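Beta-galacturonidase (Eisenbergiella tayi, PDB 6NCW) hydrolyses beta-linked galacturonides as a glycoside hydrolase family 2 enzyme, and may also act on beta-glucuronides. Local coordinates at residues L299-G304 against D324-L329; L288-M293 against L320-E325; S505-W510 against D550-L555; E392-I397 against R404-A409; I429-K432 against P438-D441. All coordinates share one frame; numbering follows the deposited sequence. Where two conformers were deposited one is given.

Contact 1 of 5, residues L299-G304 against D324-L329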
# COMPACT_ATOMS: atom_id res chain seq x y z
N LEU A 299 -21.87 2.09 8.25
CA LEU A 299 -20.76 3.01 8.36
C LEU A 299 -21.26 4.45 8.41
O LEU A 299 -20.83 5.24 9.26
CB LEU A 299 -19.79 2.82 7.18
CG LEU A 299 -19.09 1.47 7.12
CD1 LEU A 299 -18.23 1.32 5.83
CD2 LEU A 299 -18.23 1.27 8.37
N ILE A 300 -22.22 4.77 7.54
CA ILE A 300 -22.76 6.13 7.49
C ILE A 300 -23.44 6.50 8.81
O ILE A 300 -23.27 7.61 9.32
CB ILE A 300 -23.71 6.24 6.27
CG1 ILE A 300 -22.86 6.15 4.97
CG2 ILE A 300 -24.53 7.49 6.33
CD1 ILE A 300 -23.69 6.04 3.68
N LYS A 301 -24.16 5.55 9.43
CA LYS A 301 -24.72 5.80 10.76
C LYS A 301 -23.62 5.93 11.81
O LYS A 301 -23.72 6.77 12.71
CB LYS A 301 -25.71 4.69 11.15
CG LYS A 301 -27.06 4.83 10.47
CD LYS A 301 -27.85 3.50 10.39
CE LYS A 301 -27.91 2.76 11.73
NZ LYS A 301 -28.83 1.55 11.70
N ASP A 302 -22.56 5.12 11.73
CA ASP A 302 -21.44 5.23 12.66
C ASP A 302 -20.79 6.61 12.59
O ASP A 302 -20.31 7.13 13.60
CB ASP A 302 -20.40 4.13 12.38
CG ASP A 302 -19.26 4.11 13.41
OD1 ASP A 302 -18.08 4.29 13.01
OD2 ASP A 302 -19.53 3.92 14.61
N LEU A 303 -20.76 7.21 11.40
CA LEU A 303 -20.18 8.53 11.23
C LEU A 303 -21.03 9.64 11.84
O LEU A 303 -20.56 10.78 11.92
CB LEU A 303 -19.94 8.79 9.75
CG LEU A 303 -18.69 8.10 9.20
CD1 LEU A 303 -18.78 7.81 7.71
CD2 LEU A 303 -17.45 8.95 9.50
N GLY A 304 -22.26 9.35 12.27
CA GLY A 304 -23.15 10.36 12.81
C GLY A 304 -24.09 11.00 11.81
O GLY A 304 -24.84 11.91 12.20
N ASP A 324 -35.86 4.25 4.64
CA ASP A 324 -37.17 4.34 5.30
C ASP A 324 -37.17 3.67 6.66
O ASP A 324 -37.57 4.26 7.66
CB ASP A 324 -38.25 3.70 4.42
CG ASP A 324 -38.48 4.44 3.13
OD1 ASP A 324 -38.12 5.64 3.04
OD2 ASP A 324 -39.03 3.82 2.19
N GLU A 325 -36.72 2.40 6.71
CA GLU A 325 -36.71 1.62 7.94
C GLU A 325 -35.77 2.17 9.00
O GLU A 325 -35.98 1.90 10.19
CB GLU A 325 -36.34 0.16 7.66
CG GLU A 325 -37.41 -0.56 6.87
CD GLU A 325 -37.02 -1.97 6.46
OE1 GLU A 325 -37.50 -2.42 5.41
OE2 GLU A 325 -36.25 -2.63 7.20
N GLN A 326 -34.72 2.90 8.62
CA GLN A 326 -33.74 3.36 9.59
C GLN A 326 -33.81 4.86 9.86
O GLN A 326 -33.03 5.38 10.66
CB GLN A 326 -32.33 2.94 9.15
CG GLN A 326 -32.15 1.41 9.25
CD GLN A 326 -30.83 0.87 8.64
OE1 GLN A 326 -29.88 0.58 9.35
NE2 GLN A 326 -30.81 0.69 7.33
N GLY A 327 -34.76 5.57 9.25
CA GLY A 327 -34.93 6.98 9.56
C GLY A 327 -33.88 7.87 8.93
O GLY A 327 -33.56 8.92 9.49
N ILE A 328 -33.33 7.47 7.79
CA ILE A 328 -32.29 8.24 7.11
C ILE A 328 -32.97 9.11 6.05
O ILE A 328 -33.72 8.59 5.23
CB ILE A 328 -31.24 7.30 6.49
CG1 ILE A 328 -30.50 6.54 7.61
CG2 ILE A 328 -30.24 8.08 5.63
CD1 ILE A 328 -29.65 5.38 7.14
N LEU A 329 -32.71 10.42 6.08
CA LEU A 329 -33.32 11.33 5.12
C LEU A 329 -32.58 11.27 3.78
O LEU A 329 -31.36 11.17 3.72
CB LEU A 329 -33.30 12.76 5.67
CG LEU A 329 -34.09 12.91 6.98
CD1 LEU A 329 -33.69 14.18 7.70
CD2 LEU A 329 -35.59 12.89 6.68
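Lys301 and Ile328 mark the closest backbone approach, 8.8 Å between their CA atoms, where the last turn of helix 290-302 faces the end of helix 317-326, and both helices finish in a Schellman motif closed by a glycine of positive phi (Gly304 and Gly327). Lys301 supplies most of the reach across that gap. A bend about CG-CD (chi3 49°) turns CE and NZ of the lysine toward the amide oxygen of Gln326, NZ to OE1 2.8 Å. The ammonium group meets this oxygen at a C=O...N angle of 135°, tilted 23° from the amide plane. Two more bonds fix the rotation of the amide: OE1 also accepts from Gln294, and NE2 donates to the carbonyl of Leu322 one turn back. Alongside the polar pair, the lysine's CD lies 4.2 Å from CD1 of Ile328, the methylene chain crossing the isoleucine at about a right angle. Leu297, one turn before Lys301, packs on both Gln326 and Ile328. These are consecutive outer helices of the TIM barrel, with strand 307-309 between them in the chain; Leu329 opens strand 329-333 and bonds through its backbone to Asn306 and Ile308, while Gln36 of the second subunit packs on Gln326.

Contact 2 of 5, residues L288-M293 against L320-E325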
# COMPACT_ATOMS: atom_id res chain seq x y z
N LEU A 288 -25.10 -3.28 -6.24
CA LEU A 288 -24.75 -3.67 -4.88
C LEU A 288 -25.86 -4.52 -4.27
O LEU A 288 -27.03 -4.14 -4.33
CB LEU A 288 -24.50 -2.46 -4.00
CG LEU A 288 -23.12 -1.83 -4.05
CD1 LEU A 288 -22.89 -1.14 -5.39
CD2 LEU A 288 -23.05 -0.85 -2.91
N PRO A 289 -25.53 -5.66 -3.67
CA PRO A 289 -26.54 -6.46 -2.98
C PRO A 289 -26.92 -5.83 -1.65
O PRO A 289 -26.25 -4.94 -1.12
CB PRO A 289 -25.85 -7.80 -2.78
CG PRO A 289 -24.42 -7.41 -2.61
CD PRO A 289 -24.21 -6.31 -3.61
N PHE A 290 -28.04 -6.32 -1.13
CA PHE A 290 -28.55 -5.90 0.17
C PHE A 290 -27.46 -5.79 1.23
O PHE A 290 -27.37 -4.79 1.94
CB PHE A 290 -29.63 -6.91 0.60
CG PHE A 290 -30.02 -6.84 2.04
CD1 PHE A 290 -30.94 -5.89 2.47
CD2 PHE A 290 -29.50 -7.76 2.95
CE1 PHE A 290 -31.33 -5.83 3.82
CE2 PHE A 290 -29.88 -7.72 4.28
CZ PHE A 290 -30.79 -6.74 4.72
N SER A 291 -26.61 -6.82 1.33
CA SER A 291 -25.59 -6.85 2.37
C SER A 291 -24.62 -5.69 2.23
O SER A 291 -24.16 -5.13 3.23
CB SER A 291 -24.85 -8.19 2.32
OG SER A 291 -25.72 -9.25 2.68
N ALA A 292 -24.27 -5.34 0.99
CA ALA A 292 -23.34 -4.24 0.75
C ALA A 292 -23.99 -2.90 1.04
O ALA A 292 -23.34 -1.98 1.57
CB ALA A 292 -22.82 -4.31 -0.69
N MET A 293 -25.28 -2.77 0.70
CA MET A 293 -26.05 -1.57 1.03
C MET A 293 -26.07 -1.33 2.52
O MET A 293 -25.79 -0.23 2.99
CB MET A 293 -27.48 -1.71 0.54
CG MET A 293 -27.61 -1.67 -0.95
SD MET A 293 -29.34 -1.86 -1.45
CE MET A 293 -29.09 -1.71 -3.22
N LEU A 320 -33.57 2.65 -0.78
CA LEU A 320 -34.55 3.58 -0.22
C LEU A 320 -35.38 2.91 0.87
O LEU A 320 -35.65 3.53 1.91
CB LEU A 320 -35.45 4.13 -1.33
CG LEU A 320 -34.72 4.90 -2.44
CD1 LEU A 320 -35.66 5.25 -3.59
CD2 LEU A 320 -34.09 6.18 -1.90
N ASP A 321 -35.80 1.66 0.66
CA ASP A 321 -36.49 0.90 1.72
C ASP A 321 -35.66 0.89 2.99
O ASP A 321 -36.19 1.09 4.09
CB ASP A 321 -36.76 -0.55 1.30
CG ASP A 321 -37.90 -0.71 0.29
OD1 ASP A 321 -37.98 -1.81 -0.31
OD2 ASP A 321 -38.70 0.24 0.08
N LEU A 322 -34.36 0.61 2.87
CA LEU A 322 -33.53 0.53 4.07
C LEU A 322 -33.36 1.90 4.73
O LEU A 322 -33.18 1.98 5.95
CB LEU A 322 -32.17 -0.07 3.73
CG LEU A 322 -32.18 -1.56 3.39
CD1 LEU A 322 -30.93 -1.95 2.57
CD2 LEU A 322 -32.28 -2.42 4.65
N CYS A 323 -33.42 2.98 3.95
CA CYS A 323 -33.40 4.32 4.55
C CYS A 323 -34.72 4.61 5.27
O CYS A 323 -34.71 5.18 6.37
CB CYS A 323 -33.11 5.38 3.49
SG CYS A 323 -31.44 5.33 2.71
N ASP A 324 -35.86 4.25 4.64
CA ASP A 324 -37.17 4.34 5.30
C ASP A 324 -37.17 3.67 6.66
O ASP A 324 -37.57 4.26 7.66
CB ASP A 324 -38.25 3.70 4.42
CG ASP A 324 -38.48 4.44 3.13
OD1 ASP A 324 -38.12 5.64 3.04
OD2 ASP A 324 -39.03 3.82 2.19
N GLU A 325 -36.72 2.40 6.71
CA GLU A 325 -36.71 1.62 7.94
C GLU A 325 -35.77 2.17 9.00
O GLU A 325 -35.98 1.90 10.19
CB GLU A 325 -36.34 0.16 7.66
CG GLU A 325 -37.41 -0.56 6.87
CD GLU A 325 -37.02 -1.97 6.46
OE1 GLU A 325 -37.50 -2.42 5.41
OE2 GLU A 325 -36.25 -2.63 7.20
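Leu322 projects from helix 317-326 into the first turn of helix 290-302, where its two methyls divide the work. CD2 lies 3.6 Å from CE1 of Phe290, the shortest approach between the segments; CD1 sits 3.9 Å from CD1 of the same ring and 4.0 Å from CB of Met293. The ring gets there because CG of Phe290 is anti to its backbone N (chi1 165°), which swings the phenyl group toward the facing helix although the CB bond does not aim there. The leucine crosses the phenylalanine at roughly a right angle. These side chains fill a backbone gap of 8.3 Å between the CA atoms of Met293 and Leu322, and Ala19 and Leu20 of the second subunit pack on Phe290 and Leu322 respectively. Pro289 is the N-cap of helix 290-302, with its carbonyl accepting from Met293 N at 3.0 Å. The two helices are successive ones on the outside of the (beta/alpha)8 barrel, and the apolar patch belongs to the layer between them. The loose side is at Ser291, partly exposed and pointing away from helix 317-326: its CB stays 8.7 Å from CD1 of Leu322, and it packs instead on Phe284 of the second subunit.

Contact 3 of 5, residues S505-W510 against D550-L555; sequences SGVYIW and DSYRSL
Tyr552 carries its CG anti to the carbonyl carbon (chi1 -82°), which sends the phenol from helix 544-553 straight at the barrel strand, while Ile509 takes a chi1 of -70° and meets it from the opposite direction, with a chi2 of 162° that extends the chain and carries CD1 toward the phenol. The result is a close end contact: CD1 of Ile509 is 3.1 Å from OH of Tyr552 and 3.5 Å from its CZ, with CG1 of Ile509 at 3.3 Å from the same OH. Val507, two residues earlier and on the same side of the strand, adds CG1 at 3.7 Å from that oxygen. Both aliphatic groups approach the ring obliquely. The hydroxyl, though three aliphatic carbons lie close to it, is not left without a polar partner, because it hydrogen-bonds the carbonyl of Gly274 on the adjacent strand 268-276. This bond holds the phenol end at the strand surface. The contact is thus a helix-on-strand layer of the TIM barrel, with the nearest CA atoms, Val507 and Tyr552, 10.4 Å apart. Strand 504-509 runs between strands 268-276 and 461-466; Ile509 also packs on Phe275, Val507 on Ile463 and Ile466, and Phe499 of helix 484-500 touches Val507.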
# COMPACT_ATOMS: atom_id res chain seq x y z
N SER A 505 -28.84 25.16 6.48
CA SER A 505 -29.49 24.03 7.13
C SER A 505 -28.60 22.81 7.28
O SER A 505 -28.99 21.88 8.00
CB SER A 505 -30.76 23.64 6.38
OG SER A 505 -31.75 24.63 6.56
N GLY A 506 -27.43 22.78 6.64
CA GLY A 506 -26.52 21.65 6.80
C GLY A 506 -25.74 21.39 5.52
O GLY A 506 -25.61 22.26 4.66
N VAL A 507 -25.24 20.15 5.41
CA VAL A 507 -24.17 19.82 4.47
C VAL A 507 -24.27 18.35 4.06
O VAL A 507 -24.65 17.50 4.87
CB VAL A 507 -22.78 20.11 5.10
CG1 VAL A 507 -22.62 19.34 6.41
CG2 VAL A 507 -21.65 19.69 4.15
N TYR A 508 -23.92 18.06 2.80
CA TYR A 508 -23.58 16.71 2.36
C TYR A 508 -22.10 16.70 2.00
O TYR A 508 -21.66 17.41 1.09
CB TYR A 508 -24.39 16.23 1.15
CG TYR A 508 -25.84 16.02 1.44
CD1 TYR A 508 -26.78 17.01 1.13
CD2 TYR A 508 -26.30 14.85 2.03
CE1 TYR A 508 -28.13 16.84 1.40
CE2 TYR A 508 -27.65 14.66 2.30
CZ TYR A 508 -28.56 15.66 2.00
OH TYR A 508 -29.90 15.50 2.27
N ILE A 509 -21.34 15.89 2.73
CA ILE A 509 -19.94 15.67 2.40
C ILE A 509 -19.83 14.98 1.04
O ILE A 509 -20.53 13.99 0.75
CB ILE A 509 -19.26 14.85 3.50
CG1 ILE A 509 -19.13 15.71 4.77
CG2 ILE A 509 -17.88 14.39 3.05
CD1 ILE A 509 -18.88 14.95 6.03
N TRP A 510 -18.95 15.50 0.20
CA TRP A 510 -18.51 14.78 -0.99
C TRP A 510 -17.20 14.10 -0.63
O TRP A 510 -16.19 14.77 -0.45
CB TRP A 510 -18.31 15.72 -2.19
CG TRP A 510 -17.87 14.90 -3.37
CD1 TRP A 510 -16.60 14.50 -3.66
CD2 TRP A 510 -18.73 14.28 -4.35
NE1 TRP A 510 -16.61 13.69 -4.78
CE2 TRP A 510 -17.90 13.54 -5.22
CE3 TRP A 510 -20.12 14.29 -4.58
CZ2 TRP A 510 -18.41 12.83 -6.32
CZ3 TRP A 510 -20.62 13.58 -5.67
CH2 TRP A 510 -19.76 12.85 -6.52
N ASP A 550 -16.40 12.81 14.76
CA ASP A 550 -16.40 13.77 15.86
C ASP A 550 -17.36 14.92 15.59
O ASP A 550 -18.10 15.34 16.49
CB ASP A 550 -15.01 14.34 16.10
CG ASP A 550 -14.07 13.33 16.73
OD1 ASP A 550 -14.54 12.28 17.22
OD2 ASP A 550 -12.84 13.58 16.70
N SER A 551 -17.36 15.45 14.36
CA SER A 551 -18.23 16.57 14.04
C SER A 551 -19.70 16.17 14.05
O SER A 551 -20.52 16.80 14.72
CB SER A 551 -17.86 17.16 12.68
OG SER A 551 -18.81 18.13 12.29
N TYR A 552 -20.06 15.11 13.31
CA TYR A 552 -21.47 14.76 13.15
C TYR A 552 -22.07 14.21 14.44
O TYR A 552 -23.26 14.39 14.70
CB TYR A 552 -21.65 13.75 12.02
CG TYR A 552 -21.68 14.31 10.61
CD1 TYR A 552 -21.37 15.64 10.34
CD2 TYR A 552 -22.05 13.50 9.54
CE1 TYR A 552 -21.42 16.15 9.04
CE2 TYR A 552 -22.09 13.99 8.24
CZ TYR A 552 -21.78 15.31 7.99
OH TYR A 552 -21.84 15.78 6.69
N ARG A 553 -21.28 13.49 15.24
CA ARG A 553 -21.78 12.97 16.51
C ARG A 553 -21.97 14.06 17.56
O ARG A 553 -22.63 13.81 18.58
CB ARG A 553 -20.83 11.91 17.04
CG ARG A 553 -20.83 10.63 16.24
CD ARG A 553 -21.39 9.56 17.11
NE ARG A 553 -20.78 8.27 16.91
CZ ARG A 553 -21.44 7.22 16.44
NH1 ARG A 553 -22.73 7.36 16.11
NH2 ARG A 553 -20.82 6.05 16.28
N SER A 554 -21.44 15.26 17.35
CA SER A 554 -21.61 16.34 18.30
C SER A 554 -22.84 17.19 18.01
O SER A 554 -23.02 18.25 18.62
CB SER A 554 -20.36 17.23 18.31
OG SER A 554 -20.28 17.97 17.11
N LEU A 555 -23.68 16.76 17.07
CA LEU A 555 -24.80 17.59 16.66
C LEU A 555 -26.01 16.70 16.52
O LEU A 555 -25.90 15.52 16.18
CB LEU A 555 -24.50 18.31 15.34
CG LEU A 555 -23.52 19.48 15.39
CD1 LEU A 555 -23.10 19.84 14.00
CD2 LEU A 555 -24.13 20.69 16.07

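Contact 4 of 5, residues E392-I397 against R404-A409; sequences EQYELI and RPRSSA
The Tyr394 ring and the Arg406 guanidinium stand with their planes 70° apart, each meeting the other segment differently. At the edge of the phenol, near its plane, lies the carbonyl oxygen of Ser407, 3.7 Å from CE2, while CB of Arg406 and CB of Ser408 approach the ring obliquely. The guanidinium instead receives its partners at its own edge: Tyr394 O and a water both lie in its plane at NH1. A bend about CG-CD of the arginine turns the guanidinium so that NH1 reaches Tyr394 O. That bond is short, NH1 to O 2.7 Å, but bent, with an N-H...O angle of 141°, and the donor stands well above the carbonyl plane, 65° out of it. CG and CD of Arg406 each lie 3.7 Å from CG2 of Ile397, the two side chains sliding past each other in opposite directions. Farther along the strand, OH of Tyr394 is 3.2 Å from CB of Ser408, whose own hydroxyl bonds Ile375 O. The pairing closes the beta-alpha-beta unit of strand 370-374, helix 384-400 and strand 406-410 in the TIM barrel. Chemically, Arg406 is held at several points: NH2 makes a salt bridge to Glu423, which probably helps to stabilise the positive charge. In the conformer given, the water bridges NH1 to OE2 of Glu395; as that residue has two conformers, this link is tentative.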
# COMPACT_ATOMS: atom_id res chain seq x y z
N GLU A 392 -38.53 23.87 -17.01
CA GLU A 392 -39.37 22.77 -17.47
C GLU A 392 -39.37 21.61 -16.48
O GLU A 392 -40.41 21.00 -16.23
CB GLU A 392 -38.88 22.27 -18.83
CG GLU A 392 -38.99 23.26 -19.96
CD GLU A 392 -38.36 22.71 -21.23
OE1 GLU A 392 -38.57 23.28 -22.33
OE2 GLU A 392 -37.64 21.69 -21.13
N GLN A 393 -38.19 21.28 -15.93
CA GLN A 393 -38.09 20.09 -15.09
C GLN A 393 -38.63 20.36 -13.70
O GLN A 393 -39.26 19.48 -13.10
CB GLN A 393 -36.63 19.61 -15.06
CG GLN A 393 -36.15 19.23 -16.45
CD GLN A 393 -34.75 18.66 -16.48
OE1 GLN A 393 -34.26 18.08 -15.50
NE2 GLN A 393 -34.08 18.83 -17.62
N TYR A 394 -38.41 21.56 -13.17
CA TYR A 394 -39.01 21.93 -11.89
C TYR A 394 -40.53 21.87 -11.96
O TYR A 394 -41.18 21.41 -11.01
CB TYR A 394 -38.55 23.33 -11.50
CG TYR A 394 -37.22 23.43 -10.78
CD1 TYR A 394 -36.31 24.41 -11.13
CD2 TYR A 394 -36.89 22.57 -9.73
CE1 TYR A 394 -35.11 24.54 -10.48
CE2 TYR A 394 -35.68 22.70 -9.06
CZ TYR A 394 -34.79 23.69 -9.45
OH TYR A 394 -33.58 23.86 -8.81
N GLU A 395 -41.12 22.36 -13.07
CA GLU A 395 -42.57 22.31 -13.20
C GLU A 395 -43.07 20.90 -13.46
O GLU A 395 -44.17 20.55 -13.02
CB GLU A 395 -43.05 23.25 -14.32
CG GLU A 395 -44.59 23.29 -14.52
CD GLU A 395 -45.39 23.57 -13.24
OE1 GLU A 395 -46.13 22.66 -12.78
OE2 GLU A 395 -45.30 24.69 -12.69
N LEU A 396 -42.28 20.06 -14.13
CA LEU A 396 -42.64 18.65 -14.24
C LEU A 396 -42.70 17.99 -12.86
O LEU A 396 -43.64 17.25 -12.57
CB LEU A 396 -41.63 17.93 -15.15
CG LEU A 396 -41.84 16.43 -15.40
CD1 LEU A 396 -43.21 16.12 -16.05
CD2 LEU A 396 -40.70 15.91 -16.27
N ILE A 397 -41.73 18.28 -11.99
CA ILE A 397 -41.74 17.71 -10.64
C ILE A 397 -43.01 18.12 -9.91
O ILE A 397 -43.69 17.30 -9.30
CB ILE A 397 -40.49 18.13 -9.86
CG1 ILE A 397 -39.23 17.49 -10.44
CG2 ILE A 397 -40.64 17.76 -8.39
CD1 ILE A 397 -38.00 18.02 -9.79
N ARG A 404 -43.46 17.91 -1.86
CA ARG A 404 -42.06 17.93 -1.45
C ARG A 404 -41.33 19.15 -2.02
O ARG A 404 -41.59 19.58 -3.14
CB ARG A 404 -41.34 16.67 -1.91
CG ARG A 404 -41.61 15.41 -1.11
CD ARG A 404 -40.88 14.28 -1.79
NE ARG A 404 -40.90 13.01 -1.08
CZ ARG A 404 -41.72 12.00 -1.37
NH1 ARG A 404 -42.62 12.14 -2.34
NH2 ARG A 404 -41.64 10.86 -0.68
N PRO A 405 -40.38 19.70 -1.27
CA PRO A 405 -39.54 20.77 -1.81
C PRO A 405 -38.63 20.26 -2.92
O PRO A 405 -38.38 19.06 -3.07
CB PRO A 405 -38.73 21.23 -0.60
CG PRO A 405 -38.69 20.06 0.30
CD PRO A 405 -40.02 19.36 0.12
N ARG A 406 -38.14 21.20 -3.72
CA ARG A 406 -37.25 20.91 -4.84
C ARG A 406 -36.00 21.77 -4.74
O ARG A 406 -36.00 22.84 -4.11
CB ARG A 406 -37.91 21.18 -6.19
CG ARG A 406 -39.30 20.58 -6.33
CD ARG A 406 -40.11 21.31 -7.42
NE ARG A 406 -40.52 22.63 -6.97
CZ ARG A 406 -41.18 23.51 -7.72
NH1 ARG A 406 -41.51 23.21 -8.97
NH2 ARG A 406 -41.50 24.68 -7.22
N SER A 407 -34.93 21.31 -5.39
CA SER A 407 -33.65 22.02 -5.39
C SER A 407 -32.79 21.51 -6.54
O SER A 407 -33.19 20.64 -7.32
CB SER A 407 -32.94 21.87 -4.05
OG SER A 407 -31.91 22.85 -3.89
N SER A 408 -31.58 22.05 -6.63
CA SER A 408 -30.56 21.64 -7.59
C SER A 408 -29.21 22.02 -6.99
O SER A 408 -29.05 23.15 -6.53
CB SER A 408 -30.74 22.35 -8.94
OG SER A 408 -29.69 22.02 -9.83
N ALA A 409 -28.25 21.09 -7.00
CA ALA A 409 -26.90 21.38 -6.54
C ALA A 409 -26.18 22.23 -7.59
O ALA A 409 -25.86 21.74 -8.68
CB ALA A 409 -26.14 20.09 -6.26
O HOH W 1 -42.90 25.11 -10.72

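Contact 5 of 5, residues I429-K432 against P438-D441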
# COMPACT_ATOMS: atom_id res chain seq x y z
N ILE A 429 -19.35 23.42 -3.13
CA ILE A 429 -18.18 24.28 -2.97
C ILE A 429 -17.01 23.44 -2.48
O ILE A 429 -17.19 22.52 -1.67
CB ILE A 429 -18.42 25.46 -2.00
CG1 ILE A 429 -18.66 24.97 -0.57
CG2 ILE A 429 -19.56 26.36 -2.49
CD1 ILE A 429 -18.74 26.10 0.47
N TYR A 430 -15.80 23.76 -2.95
CA TYR A 430 -14.60 23.06 -2.51
C TYR A 430 -13.45 23.98 -2.06
O TYR A 430 -12.31 23.82 -2.49
CB TYR A 430 -14.12 22.15 -3.64
CG TYR A 430 -15.07 21.00 -3.93
CD1 TYR A 430 -16.10 21.14 -4.83
CD2 TYR A 430 -14.90 19.77 -3.29
CE1 TYR A 430 -16.95 20.07 -5.12
CE2 TYR A 430 -15.73 18.71 -3.57
CZ TYR A 430 -16.76 18.86 -4.48
OH TYR A 430 -17.59 17.80 -4.75
N PRO A 431 -13.72 24.93 -1.16
CA PRO A 431 -12.60 25.71 -0.60
C PRO A 431 -11.71 24.80 0.22
O PRO A 431 -12.18 23.88 0.90
CB PRO A 431 -13.29 26.76 0.28
CG PRO A 431 -14.60 26.03 0.70
CD PRO A 431 -15.01 25.33 -0.57
N LYS A 432 -10.40 25.05 0.12
CA LYS A 432 -9.30 24.30 0.71
C LYS A 432 -9.02 23.01 -0.07
O LYS A 432 -8.10 22.25 0.31
CB LYS A 432 -9.51 24.00 2.20
CG LYS A 432 -9.35 25.26 3.05
CD LYS A 432 -8.13 26.05 2.56
CE LYS A 432 -7.73 27.18 3.51
NZ LYS A 432 -7.24 26.65 4.81
N PRO A 438 -9.82 30.55 2.88
CA PRO A 438 -10.48 30.04 4.09
C PRO A 438 -11.95 29.72 3.82
O PRO A 438 -12.66 30.49 3.17
CB PRO A 438 -10.33 31.19 5.08
CG PRO A 438 -9.04 31.88 4.63
CD PRO A 438 -9.08 31.81 3.13
N VAL A 439 -12.40 28.58 4.33
CA VAL A 439 -13.76 28.13 4.03
C VAL A 439 -14.79 29.15 4.49
O VAL A 439 -15.78 29.42 3.80
CB VAL A 439 -14.03 26.75 4.66
CG1 VAL A 439 -15.42 26.27 4.24
CG2 VAL A 439 -12.98 25.75 4.23
N GLU A 440 -14.58 29.74 5.67
CA GLU A 440 -15.53 30.71 6.20
C GLU A 440 -15.71 31.90 5.26
O GLU A 440 -16.83 32.39 5.08
CB GLU A 440 -15.07 31.19 7.57
CG GLU A 440 -16.17 31.77 8.39
CD GLU A 440 -15.89 31.63 9.87
OE1 GLU A 440 -14.80 32.08 10.30
OE2 GLU A 440 -16.75 31.03 10.57
N ASP A 441 -14.62 32.37 4.65
CA ASP A 441 -14.69 33.54 3.77
C ASP A 441 -15.40 33.21 2.47
O ASP A 441 -16.24 33.98 2.00
CB ASP A 441 -13.29 34.07 3.47
CG ASP A 441 -12.52 34.47 4.72
OD1 ASP A 441 -13.14 34.49 5.80
OD2 ASP A 441 -11.30 34.76 4.62
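Pro431 and Val439 make the apolar part of this contact, CG of the proline lying 3.6 Å from CG1 of the valine and 3.9 Å from its CG2. The two side chains cross at about a right angle, and with CG1 anti to the backbone N (chi1 -176°) the valine presents both methyls to the ring. The backbones also come close here, with the CA atoms of Pro431 and Val439 5.4 Å apart. The aliphatic part of Lys432 adds looser contacts: its CG is 3.8 Å from CG2 of Val439, and its CE is 4.0 Å from CA of Pro438. A bend at chi2 carries the outer lysine carbons toward Pro438, and one at chi4 turns NZ aside to Glu493. Both segments belong to the passage from strand 425-428 to helix 439-453, one beta-alpha connection of the TIM barrel, and Pro438 occupies the N-cap of that helix. The loop between them contains Tyr434, which binds galacturonate and meets Tyr430 edge-to-face; the Pro431 side chain is about 7 Å from that of Tyr434. Polar interactions involve helix 484-500. NZ of Lys432 makes a salt bridge to OE1 of Glu493, and the same carboxylate, through OE2, accepts from the backbone N of Val439 in the first turn. Gln494 donates to the carbonyl of Pro431, and OH of Tyr430 hydrogen-bonds Glu465, another galacturonate-binding residue.

Along the chain, contact 2 opens first at 288-293, and contact 1 follows from 299-304; both close on the same stretch around helix 317-326, sharing Asp324 and Glu325. Contact 1 thus opens inside the loop of contact 2 but ends slightly beyond it, staggered rather than nested, and together they join two successive barrel helices beside the second subunit. Contact 4 closes a short loop within one beta-alpha-beta unit, and contact 5 a still shorter one before helix 439-453. Contact 3 comes last, bringing helix 544-553 back to strand 504-509. Contacts 4, 5 and 3 follow in series. Contact 3 nevertheless meets contact 1, through the Asp302-Arg553 salt bridge, and contact 5, where Trp510 packs on Tyr430; contact 4 touches none of the others.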